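Local coordinates for protein thiosulfate sulfurtransferase (Pseudomonas aeruginosa, PDB 1YT8) that probably transfers sulfur from thiosulfate to cyanide, and carries four rhodanese-like domains, at residues H56-T64 and E278-L286. Numbering follows the deposited sequence.
Sequences HARVPRRDT and EHDRTTYLL
Direct hydrogen bonding between 56-64 and 278-286 comes from Tyr284, whose OH donates to Arg58 O at 2.6 Å. The hydroxyl stands above the carbonyl plane, 37° out of it, and Ala57 O also faces the ring edge, near CE1. Two waters add bridges. One accepts from Arg61 N and donates to the hydroxyls of Thr64 and Thr282, which lie 3.9 Å apart (OG1 to OG1); the other donates to Asp63 OD1 and His279 O.

Charge gathers at Arg61. The Arg61 chain, bent at chi2 (-138°) and chi3 (-50°), lays its guanidinium under Asp280 O, which sits 3.3 Å above the centre of one face, while Thr282 OG1 lies at its edge. Arg61 NH1 forms a salt bridge with Asp63 OD1 (3.2 Å) and NH2 another with Glu23, whose carboxylate also binds Arg281 NE and Thr282 N and so links both segments.

Apolar contact is small: Pro60 CG meets Thr282 CG2 at 3.6 Å, and Pro60 CD approaches Tyr284 CE1 at 4.0 Å; the same methyl of Thr282 lies over one face of the Tyr284 ring, toward its rim.

The contact joins two rhodanese-like domains, setting the end of helix 51-58 and the turn leading to strand 66-69 against the loop after helix 269-277 and the start of strand 283-287, which pairs with strand 324-328.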
loop_
_atom_site.group_PDB
_atom_site.type_symbol
_atom_site.label_atom_id
_atom_site.label_comp_id
_atom_site.label_asym_id
_atom_site.label_seq_id
_atom_site.Cartn_x
_atom_site.Cartn_y
_atom_site.Cartn_z
ATOM N N HIS A 56 14.580 4.496 0.510
ATOM C CA HIS A 56 15.321 3.990 1.662
ATOM C C HIS A 56 14.505 3.084 2.574
ATOM O O HIS A 56 15.067 2.294 3.332
ATOM C CB HIS A 56 15.922 5.143 2.469
ATOM C CG HIS A 56 17.046 5.838 1.768
ATOM N ND1 HIS A 56 17.845 5.200 0.843
ATOM C CD2 HIS A 56 17.521 7.101 1.869
ATOM C CE1 HIS A 56 18.764 6.042 0.405
ATOM N NE2 HIS A 56 18.591 7.202 1.011
ATOM N N ALA A 57 13.183 3.189 2.497
ATOM C CA ALA A 57 12.321 2.350 3.319
ATOM C C ALA A 57 11.938 1.071 2.574
ATOM O O ALA A 57 11.916 -0.009 3.159
ATOM C CB ALA A 57 11.059 3.119 3.719
ATOM N N ARG A 58 11.652 1.190 1.282
ATOM C CA ARG A 58 11.247 0.032 0.487
ATOM C C ARG A 58 12.409 -0.833 -0.011
ATOM O O ARG A 58 12.238 -2.026 -0.259
ATOM C CB ARG A 58 10.376 0.501 -0.685
ATOM C CG ARG A 58 9.124 1.231 -0.212
ATOM C CD ARG A 58 8.304 1.796 -1.350
ATOM N NE ARG A 58 7.663 0.759 -2.151
ATOM C CZ ARG A 58 6.866 1.017 -3.181
ATOM N NH1 ARG A 58 6.618 2.276 -3.521
ATOM N NH2 ARG A 58 6.323 0.022 -3.873
ATOM N N VAL A 59 13.585 -0.231 -0.157
ATOM C CA VAL A 59 14.774 -0.956 -0.602
ATOM C C VAL A 59 15.940 -0.446 0.251
ATOM O O VAL A 59 16.816 0.263 -0.240
ATOM C CB VAL A 59 15.084 -0.693 -2.103
ATOM C CG1 VAL A 59 16.226 -1.596 -2.569
ATOM C CG2 VAL A 59 13.843 -0.940 -2.952
ATOM N N PRO A 60 15.958 -0.806 1.548
ATOM C CA PRO A 60 17.007 -0.382 2.482
ATOM C C PRO A 60 18.441 -0.830 2.187
ATOM O O PRO A 60 19.383 -0.078 2.438
ATOM C CB PRO A 60 16.498 -0.902 3.827
ATOM C CG PRO A 60 15.766 -2.145 3.443
ATOM C CD PRO A 60 14.993 -1.697 2.218
ATOM N N ARG A 61 18.609 -2.041 1.665
ATOM C CA ARG A 61 19.946 -2.558 1.355
ATOM C C ARG A 61 20.499 -1.850 0.127
ATOM O O ARG A 61 20.002 -2.037 -0.982
ATOM C CB ARG A 61 19.894 -4.063 1.086
ATOM C CG ARG A 61 20.605 -4.921 2.113
ATOM C CD ARG A 61 21.384 -6.033 1.420
ATOM N NE ARG A 61 20.567 -6.754 0.446
ATOM C CZ ARG A 61 21.061 -7.556 -0.491
ATOM N NH1 ARG A 61 22.372 -7.738 -0.581
ATOM N NH2 ARG A 61 20.251 -8.172 -1.341
ATOM N N ARG A 62 21.540 -1.049 0.324
ATOM C CA ARG A 62 22.126 -0.288 -0.771
ATOM C C ARG A 62 22.682 -1.123 -1.918
ATOM O O ARG A 62 22.796 -0.628 -3.039
ATOM C CB ARG A 62 23.210 0.652 -0.233
ATOM C CG ARG A 62 22.703 1.665 0.799
ATOM C CD ARG A 62 21.630 2.588 0.231
ATOM N NE ARG A 62 21.335 3.715 1.119
ATOM C CZ ARG A 62 20.545 3.663 2.189
ATOM N NH1 ARG A 62 19.943 2.532 2.531
ATOM N NH2 ARG A 62 20.361 4.750 2.927
ATOM N N ASP A 63 23.027 -2.382 -1.659
ATOM C CA ASP A 63 23.558 -3.227 -2.724
ATOM C C ASP A 63 22.542 -4.253 -3.238
ATOM O O ASP A 63 22.912 -5.279 -3.808
ATOM C CB ASP A 63 24.860 -3.914 -2.272
ATOM C CG ASP A 63 24.631 -5.000 -1.236
ATOM O OD1 ASP A 63 23.695 -4.867 -0.420
ATOM O OD2 ASP A 63 25.407 -5.983 -1.231
ATOM N N THR A 64 21.258 -3.969 -3.037
ATOM C CA THR A 64 20.193 -4.850 -3.520
ATOM C C THR A 64 20.158 -4.735 -5.043
ATOM O O THR A 64 20.293 -3.638 -5.586
ATOM C CB THR A 64 18.793 -4.406 -3.020
ATOM O OG1 THR A 64 18.744 -4.451 -1.592
ATOM C CG2 THR A 64 17.707 -5.313 -3.595
ATOM N N GLU A 278 23.268 -8.905 9.434
ATOM C CA GLU A 278 23.629 -9.611 8.206
ATOM C C GLU A 278 23.341 -8.681 7.033
ATOM O O GLU A 278 22.199 -8.556 6.583
ATOM C CB GLU A 278 22.819 -10.904 8.088
ATOM C CG GLU A 278 22.785 -11.699 9.388
ATOM C CD GLU A 278 22.191 -13.083 9.232
ATOM O OE1 GLU A 278 21.168 -13.225 8.532
ATOM O OE2 GLU A 278 22.747 -14.030 9.826
ATOM N N HIS A 279 24.394 -8.031 6.547
ATOM C CA HIS A 279 24.293 -7.063 5.462
ATOM C C HIS A 279 23.985 -7.635 4.084
ATOM O O HIS A 279 23.831 -6.883 3.126
ATOM C CB HIS A 279 25.582 -6.238 5.396
ATOM C CG HIS A 279 25.961 -5.605 6.700
ATOM N ND1 HIS A 279 25.126 -4.744 7.381
ATOM C CD2 HIS A 279 27.086 -5.706 7.447
ATOM C CE1 HIS A 279 25.722 -4.343 8.491
ATOM N NE2 HIS A 279 26.912 -4.912 8.554
ATOM N N ASP A 280 23.898 -8.954 3.977
ATOM C CA ASP A 280 23.596 -9.579 2.695
ATOM C C ASP A 280 22.089 -9.782 2.533
ATOM O O ASP A 280 21.630 -10.251 1.495
ATOM C CB ASP A 280 24.314 -10.928 2.585
ATOM C CG ASP A 280 23.858 -11.917 3.639
ATOM O OD1 ASP A 280 23.803 -11.534 4.827
ATOM O OD2 ASP A 280 23.564 -13.081 3.286
ATOM N N ARG A 281 21.320 -9.429 3.561
ATOM C CA ARG A 281 19.869 -9.591 3.510
ATOM C C ARG A 281 19.110 -8.330 3.904
ATOM O O ARG A 281 19.614 -7.485 4.645
ATOM C CB ARG A 281 19.414 -10.738 4.428
ATOM C CG ARG A 281 19.848 -12.142 4.003
ATOM C CD ARG A 281 19.307 -12.522 2.631
ATOM N NE ARG A 281 17.845 -12.548 2.566
ATOM C CZ ARG A 281 17.073 -13.447 3.169
ATOM N NH1 ARG A 281 17.614 -14.414 3.904
ATOM N NH2 ARG A 281 15.753 -13.388 3.028
ATOM N N THR A 282 17.892 -8.217 3.388
ATOM C CA THR A 282 17.007 -7.099 3.689
ATOM C C THR A 282 16.034 -7.606 4.753
ATOM O O THR A 282 15.369 -8.617 4.550
ATOM C CB THR A 282 16.185 -6.677 2.453
ATOM O OG1 THR A 282 17.062 -6.178 1.436
ATOM C CG2 THR A 282 15.181 -5.598 2.832
ATOM N N THR A 283 15.956 -6.907 5.880
ATOM C CA THR A 283 15.062 -7.306 6.962
ATOM C C THR A 283 14.124 -6.162 7.329
ATOM O O THR A 283 14.567 -5.119 7.799
ATOM C CB THR A 283 15.867 -7.716 8.222
ATOM O OG1 THR A 283 16.738 -8.805 7.896
ATOM C CG2 THR A 283 14.928 -8.148 9.344
ATOM N N TYR A 284 12.830 -6.363 7.098
ATOM C CA TYR A 284 11.821 -5.354 7.409
ATOM C C TYR A 284 11.215 -5.654 8.781
ATOM O O TYR A 284 10.693 -6.743 8.998
ATOM C CB TYR A 284 10.684 -5.388 6.377
ATOM C CG TYR A 284 11.068 -5.111 4.938
ATOM C CD1 TYR A 284 11.341 -3.814 4.500
ATOM C CD2 TYR A 284 11.099 -6.143 3.999
ATOM C CE1 TYR A 284 11.628 -3.550 3.155
ATOM C CE2 TYR A 284 11.386 -5.891 2.655
ATOM C CZ TYR A 284 11.648 -4.595 2.243
ATOM O OH TYR A 284 11.930 -4.350 0.924
ATOM N N LEU A 285 11.283 -4.691 9.696
ATOM C CA LEU A 285 10.705 -4.851 11.032
ATOM C C LEU A 285 9.346 -4.153 10.978
ATOM O O LEU A 285 9.280 -2.925 10.905
ATOM C CB LEU A 285 11.602 -4.184 12.079
ATOM C CG LEU A 285 11.140 -4.270 13.537
ATOM C CD1 LEU A 285 10.994 -5.737 13.954
ATOM C CD2 LEU A 285 12.150 -3.558 14.426
ATOM N N LEU A 286 8.272 -4.936 11.029
ATOM C CA LEU A 286 6.913 -4.399 10.901
ATOM C C LEU A 286 5.945 -4.652 12.064
ATOM O O LEU A 286 5.820 -5.775 12.542
ATOM C CB LEU A 286 6.301 -4.955 9.618
ATOM C CG LEU A 286 7.229 -4.941 8.399
ATOM C CD1 LEU A 286 6.601 -5.751 7.278
ATOM C CD2 LEU A 286 7.492 -3.512 7.957
HETATM O O HOH W 1 16.795 -3.745 0.300
HETATM O O HOH W 2 24.814 -4.376 1.804
#